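PDB 6HMJ: putative PAS/PAC sensor protein from Nakamurella multipartita DSM 44233, which senses blue light through a bound flavin mononucleotide in a light-oxygen-voltage domain and binds RNA, probably through its ANTAR domain, to regulate translation. Local coordinates for residues W60-G63 against L64-L68; R119-E122 against A123-Q127; R194-S197 against T198-D202. All coordinates share one frame; numbering follows the deposited sequence.

Interaction 1 (W60-G63 against L64-L68); sequences WQAG and LQRCL
Trp60 and Leu64, one helical turn apart, both hold CG anti to the backbone N (chi1 -159° and 179°), a setting that sends the indole and the isobutyl group the same way off the helix. They lie side by side, and the contact falls on the six-membered part of the indole, where Trp60 CZ3 lies 3.8 Å from Leu64 CD2. The methyl meets the ring obliquely. Both residues are apolar and buried, which suits the inward face of the helix.

Arg66 leaves the backbone in the same way but differs at chi3 (43°), where its chain bends and folds the guanidinium back over the preceding turn. There NH1 of Arg66 packs 3.3 Å from CA of Gly63, a glycine that keeps this part of the helix slim. The carbonyl oxygen of Ala62 lies on one face of the guanidinium, 3.6 Å above its plane and offset toward the rim, while the same oxygen accepts the backbone bond from Arg66 N. CB of Ala62 lies 4.1 Å from NH2 of Arg66, a small neighbour for the guanidinium. Backbone bonds from Leu64 N to Trp60 O (3.0 Å), Gln65 N to Gln61 O (2.9 Å) and Cys67 N to Gly63 O (3.0 Å) keep the turns in step.

The indole is fixed at its polar end by Thr92, which bonds to NE1, and His78 meets it edge-to-face. Leu64 and Cys67 rest on Val106. Helix 54-70 thus lays its apolar face across strands 74-82, 85-97 and 105-112 of the five-stranded antiparallel sheet, the helix-on-sheet packing characteristic of a PAS fold.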
loop_
_atom_site.group_PDB
_atom_site.type_symbol
_atom_site.label_atom_id
_atom_site.label_comp_id
_atom_site.label_asym_id
_atom_site.label_seq_id
_atom_site.Cartn_x
_atom_site.Cartn_y
_atom_site.Cartn_z
ATOM N N TRP A 60 24.644 -49.284 -21.796
ATOM C CA TRP A 60 25.955 -48.649 -21.882
ATOM C C TRP A 60 26.898 -49.472 -22.752
ATOM O O TRP A 60 27.565 -48.938 -23.647
ATOM C CB TRP A 60 26.519 -48.467 -20.472
ATOM C CG TRP A 60 27.582 -47.423 -20.352
ATOM C CD1 TRP A 60 27.400 -46.107 -20.046
ATOM C CD2 TRP A 60 28.995 -47.608 -20.505
ATOM N NE1 TRP A 60 28.609 -45.457 -20.011
ATOM C CE2 TRP A 60 29.604 -46.356 -20.288
ATOM C CE3 TRP A 60 29.803 -48.709 -20.809
ATOM C CZ2 TRP A 60 30.981 -46.173 -20.368
ATOM C CZ3 TRP A 60 31.171 -48.524 -20.888
ATOM C CH2 TRP A 60 31.746 -47.266 -20.667
ATOM N N GLN A 61 26.964 -50.781 -22.500
ATOM C CA GLN A 61 27.773 -51.667 -23.328
ATOM C C GLN A 61 27.382 -51.558 -24.797
ATOM O O GLN A 61 28.244 -51.436 -25.675
ATOM C CB GLN A 61 27.614 -53.107 -22.837
ATOM C CG GLN A 61 28.594 -53.507 -21.752
ATOM C CD GLN A 61 28.152 -54.741 -20.971
ATOM O OE1 GLN A 61 28.668 -55.008 -19.887
ATOM N NE2 GLN A 61 27.199 -55.494 -21.516
ATOM N N ALA A 62 26.077 -51.592 -25.083
ATOM C CA ALA A 62 25.620 -51.513 -26.466
ATOM C C ALA A 62 26.043 -50.200 -27.110
ATOM O O ALA A 62 26.504 -50.182 -28.258
ATOM C CB ALA A 62 24.102 -51.677 -26.530
ATOM N N GLY A 63 25.884 -49.086 -26.390
ATOM C CA GLY A 63 26.309 -47.806 -26.929
ATOM C C GLY A 63 27.792 -47.775 -27.241
ATOM O O GLY A 63 28.216 -47.190 -28.240
ATOM N N LEU A 64 28.603 -48.405 -26.390
ATOM C CA LEU A 64 30.036 -48.475 -26.655
ATOM C C LEU A 64 30.328 -49.350 -27.868
ATOM O O LEU A 64 31.154 -48.989 -28.714
ATOM C CB LEU A 64 30.769 -48.995 -25.421
ATOM C CG LEU A 64 32.285 -49.150 -25.546
ATOM C CD1 LEU A 64 32.912 -47.933 -26.208
ATOM C CD2 LEU A 64 32.896 -49.378 -24.172
ATOM N N GLN A 65 29.666 -50.505 -27.970
ATOM C CA GLN A 65 29.844 -51.356 -29.140
ATOM C C GLN A 65 29.290 -50.689 -30.394
ATOM O O GLN A 65 29.858 -50.830 -31.483
ATOM C CB GLN A 65 29.173 -52.712 -28.915
ATOM C CG GLN A 65 29.955 -53.653 -28.011
ATOM C CD GLN A 65 31.339 -53.954 -28.547
ATOM O OE1 GLN A 65 31.561 -53.954 -29.758
ATOM N NE2 GLN A 65 32.284 -54.199 -27.646
ATOM N N ARG A 66 28.184 -49.954 -30.262
ATOM C CA ARG A 66 27.589 -49.294 -31.419
ATOM C C ARG A 66 28.514 -48.217 -31.973
ATOM O O ARG A 66 28.739 -48.143 -33.187
ATOM C CB ARG A 66 26.234 -48.696 -31.041
ATOM C CG ARG A 66 25.619 -47.821 -32.124
ATOM C CD ARG A 66 24.148 -47.532 -31.852
ATOM N NE ARG A 66 23.895 -47.214 -30.447
ATOM C CZ ARG A 66 23.490 -48.092 -29.530
ATOM N NH1 ARG A 66 23.291 -47.695 -28.280
ATOM N NH2 ARG A 66 23.279 -49.364 -29.854
ATOM N N CYS A 67 29.059 -47.369 -31.096
ATOM C CA CYS A 67 29.954 -46.312 -31.551
ATOM C C CYS A 67 31.193 -46.885 -32.225
ATOM O O CYS A 67 31.734 -46.273 -33.153
ATOM C CB CYS A 67 30.358 -45.419 -30.376
ATOM S SG CYS A 67 31.325 -43.952 -30.837
ATOM N N LEU A 68 31.656 -48.053 -31.778
ATOM C CA LEU A 68 32.801 -48.690 -32.417
ATOM C C LEU A 68 32.471 -49.057 -33.860
ATOM O O LEU A 68 33.122 -48.592 -34.802
ATOM C CB LEU A 68 33.207 -49.934 -31.625
ATOM C CG LEU A 68 33.991 -49.715 -30.328
ATOM C CD1 LEU A 68 34.114 -51.028 -29.564
ATOM C CD2 LEU A 68 35.361 -49.110 -30.576
#

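Interaction 2 (R119-E122 against A123-Q127); sequences RATE and AEIRQ
Arg126 folds its guanidinium back over Glu122, and the carbonyl oxygen of Glu122 lies 3.9 Å above the centre of that plane. The bend at chi3 (-61°) makes this return possible, and it also brings NH1 of Arg126 to 3.9 Å from CB of Glu122. The same carbonyl accepts the backbone bond from Arg126 N at 3.0 Å. On another side of the helix CG1 of Ile125 packs 3.3 Å from Thr121 O, and CD1 of Ile125 approaches CG2 of Thr121 at 4.3 Å.

Farther out, the carboxylate of Glu122 is engaged by the turn before it: OE2 forms a salt bridge with Arg118 NE. Thr121 and Glu124 bring polar atoms to the partner's backbone, OG1 of Thr121 bonding to Arg118 O of the second subunit and OE1 of Glu124 to Ala120 N of the second subunit, while Ile125 offers apolar surface to Ala128 of that chain.

Glu122 OE1 and Arg126 NH1 stand 4.3 Å apart, beyond a salt bridge. With the carboxylate held by Arg118, Arg126 probably adds only a weaker electrostatic pull, whereas the bonds of Thr121 and Glu124 tie the two subunits together.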
loop_
_atom_site.group_PDB
_atom_site.type_symbol
_atom_site.label_atom_id
_atom_site.label_comp_id
_atom_site.label_asym_id
_atom_site.label_seq_id
_atom_site.Cartn_x
_atom_site.Cartn_y
_atom_site.Cartn_z
ATOM N N ARG A 119 21.130 -27.484 -9.109
ATOM C CA ARG A 119 21.067 -26.040 -9.297
ATOM C C ARG A 119 19.789 -25.635 -10.020
ATOM O O ARG A 119 19.166 -24.623 -9.675
ATOM C CB ARG A 119 22.297 -25.552 -10.061
ATOM C CG ARG A 119 23.560 -25.509 -9.217
ATOM C CD ARG A 119 24.603 -24.574 -9.812
ATOM N NE ARG A 119 24.603 -24.596 -11.275
ATOM C CZ ARG A 119 25.456 -25.289 -12.030
ATOM N NH1 ARG A 119 26.404 -26.038 -11.477
ATOM N NH2 ARG A 119 25.357 -25.229 -13.352
ATOM N N ALA A 120 19.382 -26.404 -11.031
ATOM C CA ALA A 120 18.163 -26.071 -11.756
ATOM C C ALA A 120 16.962 -26.068 -10.820
ATOM O O ALA A 120 16.115 -25.169 -10.882
ATOM C CB ALA A 120 17.947 -27.053 -12.905
ATOM N N THR A 121 16.879 -27.061 -9.932
ATOM C CA THR A 121 15.803 -27.087 -8.948
ATOM C C THR A 121 15.881 -25.876 -8.028
ATOM O O THR A 121 14.870 -25.215 -7.766
ATOM C CB THR A 121 15.867 -28.386 -8.140
ATOM O OG1 THR A 121 15.697 -29.509 -9.017
ATOM C CG2 THR A 121 14.780 -28.413 -7.073
ATOM N N GLU A 122 17.081 -25.568 -7.530
ATOM C CA GLU A 122 17.253 -24.402 -6.667
ATOM C C GLU A 122 16.824 -23.122 -7.376
ATOM O O GLU A 122 16.216 -22.237 -6.763
ATOM C CB GLU A 122 18.708 -24.295 -6.207
ATOM C CG GLU A 122 19.135 -25.385 -5.236
ATOM C CD GLU A 122 20.631 -25.378 -4.966
ATOM O OE1 GLU A 122 21.336 -24.514 -5.530
ATOM O OE2 GLU A 122 21.100 -26.238 -4.191
ATOM N N ALA A 123 17.124 -23.009 -8.672
ATOM C CA ALA A 123 16.756 -21.806 -9.409
ATOM C C ALA A 123 15.244 -21.683 -9.534
ATOM O O ALA A 123 14.687 -20.595 -9.350
ATOM C CB ALA A 123 17.410 -21.818 -10.790
ATOM N N GLU A 124 14.562 -22.789 -9.849
ATOM C CA GLU A 124 13.105 -22.769 -9.923
ATOM C C GLU A 124 12.502 -22.258 -8.621
ATOM O O GLU A 124 11.521 -21.503 -8.636
ATOM C CB GLU A 124 12.582 -24.170 -10.243
ATOM C CG GLU A 124 11.067 -24.277 -10.326
ATOM C CD GLU A 124 10.595 -25.696 -10.589
ATOM O OE1 GLU A 124 11.444 -26.613 -10.625
ATOM O OE2 GLU A 124 9.373 -25.895 -10.759
ATOM N N ILE A 125 13.075 -22.655 -7.484
ATOM C CA ILE A 125 12.548 -22.214 -6.197
ATOM C C ILE A 125 12.829 -20.731 -5.986
ATOM O O ILE A 125 11.954 -19.978 -5.543
ATOM C CB ILE A 125 13.132 -23.073 -5.060
ATOM C CG1 ILE A 125 12.807 -24.548 -5.299
ATOM C CG2 ILE A 125 12.576 -22.623 -3.716
ATOM C CD1 ILE A 125 13.395 -25.488 -4.269
ATOM N N ARG A 126 14.052 -20.287 -6.291
ATOM C CA ARG A 126 14.375 -18.868 -6.191
ATOM C C ARG A 126 13.391 -18.016 -6.983
ATOM O O ARG A 126 12.853 -17.030 -6.466
ATOM C CB ARG A 126 15.813 -18.626 -6.662
ATOM C CG ARG A 126 16.842 -18.702 -5.544
ATOM C CD ARG A 126 18.201 -18.171 -5.982
ATOM N NE ARG A 126 18.756 -18.942 -7.092
ATOM C CZ ARG A 126 19.442 -20.072 -6.939
ATOM N NH1 ARG A 126 19.658 -20.563 -5.724
ATOM N NH2 ARG A 126 19.912 -20.716 -7.998
ATOM N N GLN A 127 13.140 -18.377 -8.244
ATOM C CA GLN A 127 12.163 -17.635 -9.032
ATOM C C GLN A 127 10.796 -17.647 -8.359
ATOM O O GLN A 127 10.097 -16.627 -8.335
ATOM C CB GLN A 127 12.068 -18.205 -10.445
ATOM C CG GLN A 127 11.341 -17.276 -11.410
ATOM C CD GLN A 127 11.043 -17.925 -12.745
ATOM O OE1 GLN A 127 10.618 -19.079 -12.807
ATOM N NE2 GLN A 127 11.258 -17.181 -13.824
#

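Interaction 3 (R194-S197 against T198-D202)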
loop_
_atom_site.group_PDB
_atom_site.type_symbol
_atom_site.label_atom_id
_atom_site.label_comp_id
_atom_site.label_asym_id
_atom_site.label_seq_id
_atom_site.Cartn_x
_atom_site.Cartn_y
_atom_site.Cartn_z
ATOM N N ARG A 194 -13.974 8.107 1.332
ATOM C CA ARG A 194 -14.874 8.073 0.184
ATOM C C ARG A 194 -14.132 7.601 -1.059
ATOM O O ARG A 194 -14.629 6.756 -1.809
ATOM C CB ARG A 194 -15.475 9.465 -0.037
ATOM C CG ARG A 194 -16.317 9.651 -1.300
ATOM C CD ARG A 194 -17.702 9.040 -1.161
ATOM N NE ARG A 194 -18.553 9.384 -2.298
ATOM C CZ ARG A 194 -19.087 10.588 -2.493
ATOM N NH1 ARG A 194 -18.854 11.572 -1.631
ATOM N NH2 ARG A 194 -19.850 10.814 -3.554
ATOM N N ARG A 195 -12.930 8.134 -1.278
ATOM C CA ARG A 195 -12.132 7.761 -2.441
ATOM C C ARG A 195 -11.869 6.260 -2.477
ATOM O O ARG A 195 -12.043 5.609 -3.514
ATOM C CB ARG A 195 -10.818 8.541 -2.407
ATOM C CG ARG A 195 -10.075 8.621 -3.718
ATOM C CD ARG A 195 -8.700 9.223 -3.496
ATOM N NE ARG A 195 -8.768 10.388 -2.617
ATOM C CZ ARG A 195 -7.764 10.829 -1.863
ATOM N NH1 ARG A 195 -6.592 10.204 -1.863
ATOM N NH2 ARG A 195 -7.935 11.898 -1.098
ATOM N N LEU A 196 -11.437 5.693 -1.348
ATOM C CA LEU A 196 -11.111 4.271 -1.310
ATOM C C LEU A 196 -12.361 3.412 -1.456
ATOM O O LEU A 196 -12.324 2.358 -2.101
ATOM C CB LEU A 196 -10.380 3.950 -0.008
ATOM C CG LEU A 196 -9.714 2.581 0.127
ATOM C CD1 LEU A 196 -8.771 2.296 -1.030
ATOM C CD2 LEU A 196 -8.973 2.517 1.451
ATOM N N SER A 197 -13.476 3.843 -0.864
ATOM C CA SER A 197 -14.713 3.075 -0.965
ATOM C C SER A 197 -15.143 2.905 -2.416
ATOM O O SER A 197 -15.555 1.812 -2.824
ATOM C CB SER A 197 -15.817 3.753 -0.156
ATOM O OG SER A 197 -17.058 3.093 -0.341
ATOM N N THR A 198 -15.060 3.974 -3.215
ATOM C CA THR A 198 -15.430 3.867 -4.621
ATOM C C THR A 198 -14.463 2.982 -5.401
ATOM O O THR A 198 -14.838 2.450 -6.450
ATOM C CB THR A 198 -15.504 5.252 -5.277
ATOM O OG1 THR A 198 -14.186 5.790 -5.434
ATOM C CG2 THR A 198 -16.354 6.207 -4.449
ATOM N N VAL A 199 -13.233 2.810 -4.914
ATOM C CA VAL A 199 -12.311 1.876 -5.552
ATOM C C VAL A 199 -12.776 0.444 -5.331
ATOM O O VAL A 199 -12.771 -0.377 -6.255
ATOM C CB VAL A 199 -10.880 2.090 -5.026
ATOM C CG1 VAL A 199 -9.974 0.948 -5.466
ATOM C CG2 VAL A 199 -10.331 3.420 -5.517
ATOM N N PHE A 200 -13.172 0.117 -4.100
ATOM C CA PHE A 200 -13.683 -1.221 -3.824
ATOM C C PHE A 200 -14.923 -1.521 -4.661
ATOM O O PHE A 200 -15.059 -2.625 -5.201
ATOM C CB PHE A 200 -13.990 -1.367 -2.334
ATOM C CG PHE A 200 -12.765 -1.498 -1.466
ATOM C CD1 PHE A 200 -11.714 -2.326 -1.838
ATOM C CD2 PHE A 200 -12.660 -0.787 -0.281
ATOM C CE1 PHE A 200 -10.593 -2.447 -1.045
ATOM C CE2 PHE A 200 -11.537 -0.902 0.518
ATOM C CZ PHE A 200 -10.503 -1.732 0.135
ATOM N N THR A 201 -15.836 -0.556 -4.782
ATOM C CA THR A 201 -17.055 -0.798 -5.550
ATOM C C THR A 201 -16.763 -0.856 -7.045
ATOM O O THR A 201 -17.392 -1.633 -7.772
ATOM C CB THR A 201 -18.097 0.274 -5.246
ATOM O OG1 THR A 201 -17.590 1.554 -5.635
ATOM C CG2 THR A 201 -18.426 0.285 -3.760
ATOM N N ASP A 202 -15.823 -0.037 -7.526
ATOM C CA ASP A 202 -15.423 -0.123 -8.925
ATOM C C ASP A 202 -14.855 -1.493 -9.272
ATOM O O ASP A 202 -14.874 -1.883 -10.444
ATOM C CB ASP A 202 -14.385 0.952 -9.256
ATOM C CG ASP A 202 -14.987 2.336 -9.374
ATOM O OD1 ASP A 202 -16.232 2.460 -9.382
ATOM O OD2 ASP A 202 -14.205 3.304 -9.464
#
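Leu196 lays its CG against the Phe200 ring, 4.0 Å from CE2, the two side chains crossing obliquely on one buried flank of helix 192-202. Met179 of helix 172-185 touches both, and His164 stacks on the phenylalanine ring, so a bulky aliphatic and a flat aromatic residue fill the groove between helices.

The polar side is run by two threonines, each with its hydroxyl turned back between the backbone N and the carbonyl carbon. At Thr198 (chi1 72°) this drops OG1 onto the carbonyl of Arg195, whose O accepts a hydrogen bond from Thr198 OG1 at 2.9 Å. The methyl CG2 of Thr198 rests 3.2 Å from Arg194 O. Val199 N is shared between two weak bonds, to Arg195 O and to Leu196 O. Phe200 N to Leu196 O (3.1 Å) is a regular turn again. Thr201 OG1 then donates to Thr198 O at 3.0 Å, arriving from above the carbonyl plane at a C=O...OG1 angle of only 100°. Asp202 N approaches that oxygen from the same face. Replacing Thr198 by a valine is likely to leave the carbonyl of Arg195 with little more than the weak bond from Val199.

Ser197, small enough to sit in the buried interface with helix 351-372, bonds through OG to Glu355, and Arg195 reaches Leu190 O and forms a salt bridge to Asp151 of the second subunit. The hydroxyl of Thr198 thus adds the stronger bond to Arg195 O, and that of Thr201 a second one, off the lone pair, to Thr198 O.

Interactions 1, 2 and 3 follow one another along an elongated chain, each set within a single helix, and none touches another. Between centres, interaction 1 is 35 Å from interaction 2 and interaction 2 is 40 Å from interaction 3, while interactions 1 and 3 are 72 Å apart. The first belongs to the N-terminal PAS fold and the second to the long helix leading away from it; the third is hydrogen-bonded to the C-terminal helix 351-372. Segments 119-127 and 194-202 both reach the second subunit, which leaves 60-68 alone. Interaction 3 comes nearest the flavin site, with the Arg194 side chain about 11 Å from that of FMN-binding Asn316, so these two side chains do not touch.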